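PDB 4KH9: DUF4785 domain-containing protein from Legionella pneumophila subsp. pneumophila, which is of unknown function but binds calcium ions and is built as a three-domain, largely beta-stranded chain. Local coordinates for residues V43-G48 / I161-V166; Y173-K178 / F261-P266; Q314-A319 / L329-D334. All blocks are in the same frame, centred on the assembly; numbering follows the deposited sequence.

After strands 2-3 and 25-29, the chain reaches strand 44-46, and contact 1 closes a loop of 112 residues when strand 163-168 returns beside it, joining the N-terminal domain to the central one. Contact 2, within the central domain, opens a few residues later at strand 172-174 and closes 82 residues on at strand 251-264. Both contacts attach the outermost strands of one mixed sheet, with centres about 26 Å apart. Contact 3 is a short closure of nine residues that joins strand 312-322 of one sheet to strand 325-333 of the other in the C-terminal sandwich, its centre about 44 Å from that of contact 1. The three follow in series, so none nests or crosses.

Contact 1: V43-G48 / I161-V166; sequences VRRSYG and ITYLEV
Four backbone hydrogen bonds join Arg44 to Val166 and Ser46 to Leu164, making strand 44-46 an antiparallel edge strand on strand 163-168. Arg44 N donates to Val166 O and Val166 N returns to Arg44 O, both at 2.9 Å, while Ser46 and Leu164 exchange a second such pair. Between them Arg45 and Glu165 form the non-hydrogen-bonded pair, their CA atoms 4.4 Å apart. A water donates to both Arg44 O and Leu164 O.

The charged interaction lies on the sheet face of Arg45 and Glu165. Arg45 NH1 reaches Glu165 OE1 at 3.0 Å in a salt bridge, with the carboxylate oxygen in the guanidinium plane but the donor 48° out of the carboxylate plane. A bend at chi3 (-77°) turns Arg45 NE aside from the extended line of its chain. Val43 crosses the glutamate obliquely, its CG1 3.6 Å from Glu165 CD.

Apolar packing flanks the salt bridge. Arg45 CD lies 3.3 Å from Tyr163 CE1, the two side chains running alongside each other. Next in line, Tyr163 CB sits over the centre of the Tyr47 ring, 3.8 Å from its centroid, a CH-pi contact.

The Arg45-Glu165 pair thus combines charge attraction with aliphatic packing along both side chains, and the opposite charges probably offset each other at this partly exposed edge, where the N-terminal and central domains meet.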
loop_
_atom_site.group_PDB
_atom_site.type_symbol
_atom_site.label_atom_id
_atom_site.label_comp_id
_atom_site.label_asym_id
_atom_site.label_seq_id
_atom_site.Cartn_x
_atom_site.Cartn_y
_atom_site.Cartn_z
ATOM N N VAL A 43 -9.043 -3.432 -1.138
ATOM C CA VAL A 43 -10.093 -2.448 -1.479
ATOM C C VAL A 43 -9.974 -1.282 -0.475
ATOM O O VAL A 43 -9.813 -1.511 0.717
ATOM C CB VAL A 43 -11.537 -3.056 -1.498
ATOM C CG1 VAL A 43 -12.616 -1.979 -1.678
ATOM C CG2 VAL A 43 -11.674 -4.117 -2.581
ATOM N N ARG A 44 -9.979 -0.063 -0.978
ATOM C CA ARG A 44 -9.864 1.125 -0.173
ATOM C C ARG A 44 -10.822 2.190 -0.693
ATOM O O ARG A 44 -10.842 2.454 -1.892
ATOM C CB ARG A 44 -8.406 1.647 -0.176
ATOM C CG ARG A 44 -7.491 0.974 0.833
ATOM C CD ARG A 44 -7.853 1.358 2.257
ATOM N NE ARG A 44 -7.096 0.614 3.258
ATOM C CZ ARG A 44 -7.512 -0.514 3.823
ATOM N NH1 ARG A 44 -8.684 -1.040 3.487
ATOM N NH2 ARG A 44 -6.765 -1.120 4.735
ATOM N N ARG A 45 -11.618 2.788 0.212
ATOM C CA ARG A 45 -12.489 3.893 -0.144
ATOM C C ARG A 45 -11.955 5.226 0.445
ATOM O O ARG A 45 -11.402 5.249 1.534
ATOM C CB ARG A 45 -13.912 3.637 0.298
ATOM C CG ARG A 45 -14.574 2.513 -0.517
ATOM C CD ARG A 45 -16.024 2.246 -0.096
ATOM N NE ARG A 45 -16.142 1.496 1.146
ATOM C CZ ARG A 45 -16.146 0.171 1.218
ATOM N NH1 ARG A 45 -16.033 -0.560 0.114
ATOM N NH2 ARG A 45 -16.253 -0.435 2.396
ATOM N N SER A 46 -12.129 6.310 -0.299
ATOM C CA SER A 46 -11.738 7.682 0.052
ATOM C C SER A 46 -12.939 8.587 -0.066
ATOM O O SER A 46 -13.676 8.522 -1.062
ATOM C CB SER A 46 -10.632 8.171 -0.886
ATOM O OG SER A 46 -10.417 9.578 -0.769
ATOM N N TYR A 47 -13.111 9.450 0.913
ATOM C CA TYR A 47 -14.178 10.435 0.998
ATOM C C TYR A 47 -13.568 11.837 0.924
ATOM O O TYR A 47 -14.064 12.776 1.522
ATOM C CB TYR A 47 -14.979 10.239 2.322
ATOM C CG TYR A 47 -15.740 8.925 2.390
ATOM C CD1 TYR A 47 -15.084 7.727 2.674
ATOM C CD2 TYR A 47 -17.120 8.891 2.231
ATOM C CE1 TYR A 47 -15.777 6.514 2.714
ATOM C CE2 TYR A 47 -17.821 7.688 2.262
ATOM C CZ TYR A 47 -17.149 6.507 2.526
ATOM O OH TYR A 47 -17.852 5.334 2.569
ATOM N N GLY A 48 -12.449 11.956 0.252
ATOM C CA GLY A 48 -11.784 13.243 0.129
ATOM C C GLY A 48 -10.702 13.176 -0.906
ATOM O O GLY A 48 -10.687 12.259 -1.747
ATOM N N ILE A 161 -21.527 11.516 0.797
ATOM C CA ILE A 161 -21.831 10.096 0.530
ATOM C C ILE A 161 -21.096 9.693 -0.790
ATOM O O ILE A 161 -21.233 8.564 -1.245
ATOM C CB ILE A 161 -23.363 9.805 0.497
ATOM C CG1 ILE A 161 -24.063 10.590 -0.645
ATOM C CG2 ILE A 161 -23.999 10.132 1.877
ATOM C CD1 ILE A 161 -25.510 10.096 -1.061
ATOM N N THR A 162 -20.305 10.615 -1.371
ATOM C CA THR A 162 -19.529 10.372 -2.600
ATOM C C THR A 162 -18.141 9.886 -2.216
ATOM O O THR A 162 -17.414 10.570 -1.480
ATOM C CB THR A 162 -19.456 11.600 -3.523
ATOM O OG1 THR A 162 -20.762 11.934 -3.959
ATOM C CG2 THR A 162 -18.587 11.339 -4.777
ATOM N N TYR A 163 -17.781 8.676 -2.689
ATOM C CA TYR A 163 -16.478 8.127 -2.383
ATOM C C TYR A 163 -15.826 7.533 -3.616
ATOM O O TYR A 163 -16.502 7.212 -4.601
ATOM C CB TYR A 163 -16.566 7.065 -1.271
ATOM C CG TYR A 163 -17.465 5.898 -1.600
ATOM C CD1 TYR A 163 -16.972 4.778 -2.270
ATOM C CD2 TYR A 163 -18.806 5.888 -1.204
ATOM C CE1 TYR A 163 -17.783 3.677 -2.532
ATOM C CE2 TYR A 163 -19.632 4.798 -1.482
ATOM C CZ TYR A 163 -19.109 3.687 -2.130
ATOM O OH TYR A 163 -19.894 2.596 -2.397
ATOM N N LEU A 164 -14.508 7.402 -3.545
ATOM C CA LEU A 164 -13.693 6.773 -4.574
ATOM C C LEU A 164 -13.287 5.428 -4.070
ATOM O O LEU A 164 -12.771 5.343 -2.955
ATOM C CB LEU A 164 -12.459 7.626 -4.907
ATOM C CG LEU A 164 -11.542 7.085 -6.010
ATOM C CD1 LEU A 164 -12.206 7.199 -7.378
ATOM C CD2 LEU A 164 -10.218 7.785 -5.998
ATOM N N GLU A 165 -13.525 4.369 -4.852
ATOM C CA GLU A 165 -13.099 3.023 -4.450
ATOM C C GLU A 165 -11.951 2.545 -5.381
ATOM O O GLU A 165 -12.068 2.659 -6.580
ATOM C CB GLU A 165 -14.282 2.050 -4.453
ATOM C CG GLU A 165 -13.885 0.687 -3.912
ATOM C CD GLU A 165 -15.042 -0.271 -3.716
ATOM O OE1 GLU A 165 -15.891 0.011 -2.842
ATOM O OE2 GLU A 165 -15.079 -1.322 -4.398
ATOM N N VAL A 166 -10.830 2.067 -4.799
ATOM C CA VAL A 166 -9.662 1.586 -5.541
ATOM C C VAL A 166 -9.254 0.223 -5.003
ATOM O O VAL A 166 -9.444 -0.059 -3.811
ATOM C CB VAL A 166 -8.464 2.571 -5.495
ATOM C CG1 VAL A 166 -8.850 3.934 -6.046
ATOM C CG2 VAL A 166 -7.873 2.690 -4.085
HETATM O O HOH W 1 -9.946 5.031 -2.451
#

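Contact 2: Y173-K178 / F261-P266; sequences YQYGDK and FSYSIP
Tyr173 and Phe261 cross at about a right angle at the parallel edge of a mixed sheet, where strand 172-174 pairs with the end of strand 251-264 in the E-set-clan central domain. Their planes stand at 84° with centroids 5.5 Å apart, an offset edge-to-face pair in which the tyrosine edge is directed at the phenylalanine face. The nearest approach is Tyr173 CD2 to Phe261 CD2, 3.6 Å. Tyr173 N to Ser262 O, Ser264 N to Tyr173 O and Tyr175 N to Ser264 O are the backbone hydrogen bonds that establish the parallel register.

Tyr263 and Tyr175 instead lie side by side, pointing the same way. Tyr263 CG is anti to the backbone N (chi1 173°), and the far end of the ring lies against the backbone where strand 172-174 ends: CE1 lies 3.5 Å from Gln174 C, and OH meets the edge of the Tyr175 ring at CD1, 3.4 Å away. That hydroxyl is also hydrogen-bonded to Ser229 O. Tyr175 CB touches Pro266 CD at 3.6 Å.

Just past the strand, a type II turn from Gln174 to Asp177 reverses the chain, and Gln174 N donates to Asp177 OD2 at 2.9 Å. On the other sheet face Gln174 slides past Pro266 in the opposite direction. Gln174 NE2 donates to Val360 O of the C-terminal domain and also to Ser264 OG, at 2.7 Å, with the hydroxyl oxygen 20° out of the amide plane.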
loop_
_atom_site.group_PDB
_atom_site.type_symbol
_atom_site.label_atom_id
_atom_site.label_comp_id
_atom_site.label_asym_id
_atom_site.label_seq_id
_atom_site.Cartn_x
_atom_site.Cartn_y
_atom_site.Cartn_z
ATOM N N TYR A 173 2.913 -8.945 -5.705
ATOM C CA TYR A 173 3.385 -9.107 -7.074
ATOM C C TYR A 173 4.878 -9.362 -7.096
ATOM O O TYR A 173 5.567 -9.106 -6.116
ATOM C CB TYR A 173 3.082 -7.822 -7.895
ATOM C CG TYR A 173 1.626 -7.449 -8.039
ATOM C CD1 TYR A 173 0.869 -7.926 -9.098
ATOM C CD2 TYR A 173 1.005 -6.609 -7.114
ATOM C CE1 TYR A 173 -0.468 -7.558 -9.256
ATOM C CE2 TYR A 173 -0.340 -6.268 -7.240
ATOM C CZ TYR A 173 -1.067 -6.742 -8.315
ATOM O OH TYR A 173 -2.369 -6.378 -8.442
ATOM N N GLN A 174 5.386 -9.808 -8.236
ATOM C CA GLN A 174 6.807 -10.019 -8.440
ATOM C C GLN A 174 7.222 -9.432 -9.784
ATOM O O GLN A 174 6.368 -9.051 -10.593
ATOM C CB GLN A 174 7.183 -11.514 -8.351
ATOM C CG GLN A 174 7.077 -12.068 -6.940
ATOM C CD GLN A 174 8.001 -13.257 -6.702
ATOM O OE1 GLN A 174 7.790 -14.347 -7.243
ATOM N NE2 GLN A 174 9.066 -13.063 -5.923
ATOM N N TYR A 175 8.530 -9.347 -10.001
ATOM C CA TYR A 175 9.142 -8.814 -11.204
ATOM C C TYR A 175 8.496 -9.417 -12.470
ATOM O O TYR A 175 8.426 -10.626 -12.604
ATOM C CB TYR A 175 10.666 -9.066 -11.189
ATOM C CG TYR A 175 11.358 -8.527 -12.420
ATOM C CD1 TYR A 175 11.752 -7.194 -12.492
ATOM C CD2 TYR A 175 11.581 -9.337 -13.529
ATOM C CE1 TYR A 175 12.341 -6.677 -13.646
ATOM C CE2 TYR A 175 12.170 -8.830 -14.685
ATOM C CZ TYR A 175 12.546 -7.498 -14.740
ATOM O OH TYR A 175 13.134 -6.990 -15.877
ATOM N N GLY A 176 8.021 -8.547 -13.353
ATOM C CA GLY A 176 7.409 -8.951 -14.600
ATOM C C GLY A 176 5.925 -9.177 -14.534
ATOM O O GLY A 176 5.317 -9.421 -15.569
ATOM N N ASP A 177 5.313 -9.115 -13.335
ATOM C CA ASP A 177 3.866 -9.281 -13.282
ATOM C C ASP A 177 3.144 -8.064 -13.847
ATOM O O ASP A 177 3.636 -6.937 -13.729
ATOM C CB ASP A 177 3.388 -9.499 -11.842
ATOM C CG ASP A 177 3.708 -10.861 -11.244
ATOM O OD1 ASP A 177 4.169 -11.747 -11.995
ATOM O OD2 ASP A 177 3.496 -11.035 -10.025
ATOM N N LYS A 178 1.965 -8.287 -14.391
ATOM C CA LYS A 178 1.080 -7.221 -14.814
ATOM C C LYS A 178 0.116 -6.935 -13.672
ATOM O O LYS A 178 -0.563 -7.847 -13.177
ATOM C CB LYS A 178 0.338 -7.580 -16.098
ATOM C CG LYS A 178 -0.551 -6.421 -16.623
ATOM C CD LYS A 178 -0.620 -6.373 -18.160
ATOM C CE LYS A 178 -1.332 -7.571 -18.760
ATOM N NZ LYS A 178 -1.518 -7.445 -20.227
ATOM N N PHE A 261 0.294 -2.402 -1.896
ATOM C CA PHE A 261 0.545 -3.743 -2.404
ATOM C C PHE A 261 2.016 -4.039 -2.177
ATOM O O PHE A 261 2.828 -3.119 -2.040
ATOM C CB PHE A 261 0.115 -3.923 -3.881
ATOM C CG PHE A 261 0.847 -3.071 -4.887
ATOM C CD1 PHE A 261 0.362 -1.802 -5.241
ATOM C CD2 PHE A 261 1.983 -3.556 -5.531
ATOM C CE1 PHE A 261 1.020 -1.025 -6.196
ATOM C CE2 PHE A 261 2.631 -2.792 -6.503
ATOM C CZ PHE A 261 2.138 -1.532 -6.837
ATOM N N SER A 262 2.337 -5.321 -2.050
ATOM C CA SER A 262 3.715 -5.772 -1.818
ATOM C C SER A 262 4.346 -6.188 -3.131
ATOM O O SER A 262 3.662 -6.721 -4.005
ATOM C CB SER A 262 3.722 -6.933 -0.822
ATOM O OG SER A 262 5.038 -7.412 -0.624
ATOM N N TYR A 263 5.662 -6.001 -3.256
ATOM C CA TYR A 263 6.377 -6.371 -4.481
ATOM C C TYR A 263 7.729 -7.024 -4.156
ATOM O O TYR A 263 8.428 -6.521 -3.288
ATOM C CB TYR A 263 6.579 -5.125 -5.359
ATOM C CG TYR A 263 7.455 -5.338 -6.574
ATOM C CD1 TYR A 263 6.958 -5.949 -7.711
ATOM C CD2 TYR A 263 8.796 -4.949 -6.571
ATOM C CE1 TYR A 263 7.752 -6.137 -8.839
ATOM C CE2 TYR A 263 9.601 -5.119 -7.703
ATOM C CZ TYR A 263 9.068 -5.717 -8.834
ATOM O OH TYR A 263 9.828 -5.927 -9.948
ATOM N N SER A 264 8.130 -8.090 -4.889
ATOM C CA SER A 264 9.456 -8.679 -4.660
ATOM C C SER A 264 10.144 -9.097 -5.973
ATOM O O SER A 264 9.506 -9.256 -7.009
ATOM C CB SER A 264 9.369 -9.880 -3.719
ATOM O OG SER A 264 8.676 -10.970 -4.303
ATOM N N ILE A 265 11.444 -9.288 -5.899
ATOM C CA ILE A 265 12.268 -9.799 -6.985
ATOM C C ILE A 265 12.410 -11.323 -6.749
ATOM O O ILE A 265 12.709 -11.717 -5.622
ATOM C CB ILE A 265 13.614 -9.052 -7.035
ATOM C CG1 ILE A 265 13.397 -7.570 -7.442
ATOM C CG2 ILE A 265 14.614 -9.725 -7.978
ATOM C CD1 ILE A 265 14.217 -6.650 -6.644
ATOM N N PRO A 266 12.152 -12.186 -7.748
ATOM C CA PRO A 266 12.259 -13.645 -7.507
ATOM C C PRO A 266 13.733 -14.066 -7.439
ATOM O O PRO A 266 14.252 -14.711 -8.349
ATOM C CB PRO A 266 11.523 -14.238 -8.713
ATOM C CG PRO A 266 11.692 -13.230 -9.812
ATOM C CD PRO A 266 11.723 -11.887 -9.139
#

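Contact 3: Q314-A319 / L329-D334; sequences QTSQRA and LQFTFD
Gln314 meets Asp334 at one end of a contact between the two sheets of a beta sandwich, the C-terminal E-set-clan domain. The strand axes run nearly antiparallel, at 154° and 6.5 Å at closest approach, and the hydrogen bonds across all involve side chains of the first strand. With CG anti to the backbone N (chi1 -165°), the extended Gln314 chain crosses Asp334 at about a right angle. Its amide is gripped twice: OE1 accepts from Asp334 N at 2.8 Å, and NE2 donates to Asp334 OD2 at 2.7 Å from above the carboxylate plane. Asp334 OD1 has a second partner, a salt bridge to Lys28.

Ser316 comes next on the inward side. In the modelled conformer its OG donates to Thr332 O at 3.1 Å from above the carbonyl plane, but a second conformer makes this bond less certain. Its CB packs against Phe333 CE1 at 3.5 Å. The Phe331 ring continues toward Leu346 and Leu349 in the sandwich interior.

Arg318 completes the row, and its NH1 is bonded to Asn24 OD1. The side chain is bent, and its NE donates to Gln330 O at 2.7 Å, with an N-H...O angle of 159°.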
loop_
_atom_site.group_PDB
_atom_site.type_symbol
_atom_site.label_atom_id
_atom_site.label_comp_id
_atom_site.label_asym_id
_atom_site.label_seq_id
_atom_site.Cartn_x
_atom_site.Cartn_y
_atom_site.Cartn_z
ATOM N N GLN A 314 2.805 -28.873 13.188
ATOM C CA GLN A 314 4.037 -28.138 13.465
ATOM C C GLN A 314 4.527 -27.354 12.255
ATOM O O GLN A 314 4.306 -27.761 11.108
ATOM C CB GLN A 314 5.121 -29.169 13.862
ATOM C CG GLN A 314 6.365 -28.594 14.523
ATOM C CD GLN A 314 7.363 -29.648 14.924
ATOM O OE1 GLN A 314 7.643 -30.619 14.198
ATOM N NE2 GLN A 314 7.938 -29.458 16.091
ATOM N N THR A 315 5.228 -26.252 12.520
ATOM C CA THR A 315 5.894 -25.457 11.500
ATOM C C THR A 315 7.396 -25.662 11.662
ATOM O O THR A 315 7.878 -25.732 12.793
ATOM C CB THR A 315 5.495 -23.960 11.572
ATOM O OG1 THR A 315 4.083 -23.852 11.507
ATOM C CG2 THR A 315 6.091 -23.127 10.437
ATOM N N SER A 316 8.119 -25.751 10.533
ATOM C CA SER A 316 9.572 -25.916 10.489
ATOM C C SER A 316 10.171 -24.834 9.625
ATOM O O SER A 316 9.563 -24.456 8.633
ATOM C CB SER A 316 9.943 -27.296 9.954
ATOM O OG SER A 316 11.334 -27.417 9.704
ATOM N N GLN A 317 11.338 -24.330 10.013
ATOM C CA GLN A 317 11.996 -23.282 9.272
ATOM C C GLN A 317 13.512 -23.492 9.228
ATOM O O GLN A 317 14.155 -23.571 10.271
ATOM C CB GLN A 317 11.663 -21.909 9.881
ATOM C CG GLN A 317 12.259 -20.768 9.088
ATOM C CD GLN A 317 11.796 -19.437 9.591
ATOM O OE1 GLN A 317 10.790 -18.911 9.121
ATOM N NE2 GLN A 317 12.499 -18.881 10.563
ATOM N N ARG A 318 14.068 -23.519 8.011
ATOM C CA ARG A 318 15.504 -23.613 7.753
ATOM C C ARG A 318 15.987 -22.287 7.189
ATOM O O ARG A 318 15.576 -21.911 6.095
ATOM C CB ARG A 318 15.812 -24.777 6.774
ATOM C CG ARG A 318 17.282 -24.853 6.271
ATOM C CD ARG A 318 18.307 -25.285 7.324
ATOM N NE ARG A 318 18.035 -26.640 7.814
ATOM C CZ ARG A 318 18.753 -27.284 8.723
ATOM N NH1 ARG A 318 19.832 -26.721 9.245
ATOM N NH2 ARG A 318 18.396 -28.494 9.119
ATOM N N ALA A 319 16.833 -21.578 7.926
ATOM C CA ALA A 319 17.397 -20.287 7.502
ATOM C C ALA A 319 18.912 -20.401 7.373
ATOM O O ALA A 319 19.578 -20.892 8.280
ATOM C CB ALA A 319 17.016 -19.189 8.492
ATOM N N LEU A 329 18.201 -27.701 0.509
ATOM C CA LEU A 329 17.850 -27.283 1.865
ATOM C C LEU A 329 17.084 -28.396 2.540
ATOM O O LEU A 329 16.270 -29.054 1.905
ATOM C CB LEU A 329 17.046 -25.980 1.878
ATOM C CG LEU A 329 17.837 -24.692 2.052
ATOM C CD1 LEU A 329 18.866 -24.480 0.920
ATOM C CD2 LEU A 329 16.900 -23.522 2.077
ATOM N N GLN A 330 17.369 -28.613 3.808
ATOM C CA GLN A 330 16.781 -29.672 4.591
ATOM C C GLN A 330 15.927 -29.115 5.728
ATOM O O GLN A 330 16.325 -28.164 6.373
ATOM C CB GLN A 330 17.937 -30.517 5.158
ATOM C CG GLN A 330 17.551 -31.921 5.528
ATOM C CD GLN A 330 18.677 -32.616 6.240
ATOM O OE1 GLN A 330 18.643 -32.785 7.460
ATOM N NE2 GLN A 330 19.731 -32.974 5.508
ATOM N N PHE A 331 14.755 -29.700 5.974
ATOM C CA PHE A 331 13.898 -29.294 7.086
ATOM C C PHE A 331 13.279 -30.540 7.670
ATOM O O PHE A 331 13.098 -31.524 6.952
ATOM C CB PHE A 331 12.847 -28.231 6.702
ATOM C CG PHE A 331 11.800 -28.623 5.695
ATOM C CD1 PHE A 331 12.037 -28.482 4.330
ATOM C CD2 PHE A 331 10.560 -29.102 6.109
ATOM C CE1 PHE A 331 11.057 -28.829 3.396
ATOM C CE2 PHE A 331 9.589 -29.468 5.174
ATOM C CZ PHE A 331 9.833 -29.304 3.824
ATOM N N THR A 332 13.010 -30.511 8.983
ATOM C CA THR A 332 12.535 -31.653 9.754
ATOM C C THR A 332 11.330 -31.320 10.622
ATOM O O THR A 332 11.218 -30.205 11.120
ATOM C CB THR A 332 13.692 -32.127 10.692
ATOM O OG1 THR A 332 14.911 -32.233 9.973
ATOM C CG2 THR A 332 13.402 -33.453 11.393
ATOM N N PHE A 333 10.484 -32.323 10.863
ATOM C CA PHE A 333 9.350 -32.252 11.781
ATOM C C PHE A 333 9.523 -33.301 12.879
ATOM O O PHE A 333 10.213 -34.307 12.667
ATOM C CB PHE A 333 8.001 -32.430 11.062
ATOM C CG PHE A 333 7.735 -31.411 9.983
ATOM C CD1 PHE A 333 7.357 -30.112 10.305
ATOM C CD2 PHE A 333 7.833 -31.755 8.640
ATOM C CE1 PHE A 333 7.074 -29.184 9.301
ATOM C CE2 PHE A 333 7.556 -30.821 7.647
ATOM C CZ PHE A 333 7.208 -29.534 7.983
ATOM N N ASP A 334 8.883 -33.078 14.035
ATOM C CA ASP A 334 8.982 -33.999 15.161
ATOM C C ASP A 334 8.113 -35.255 14.982
ATOM O O ASP A 334 8.670 -36.355 15.065
ATOM C CB ASP A 334 8.622 -33.287 16.470
ATOM C CG ASP A 334 9.722 -32.355 16.933
ATOM O OD1 ASP A 334 10.906 -32.726 16.801
ATOM O OD2 ASP A 334 9.400 -31.287 17.480
#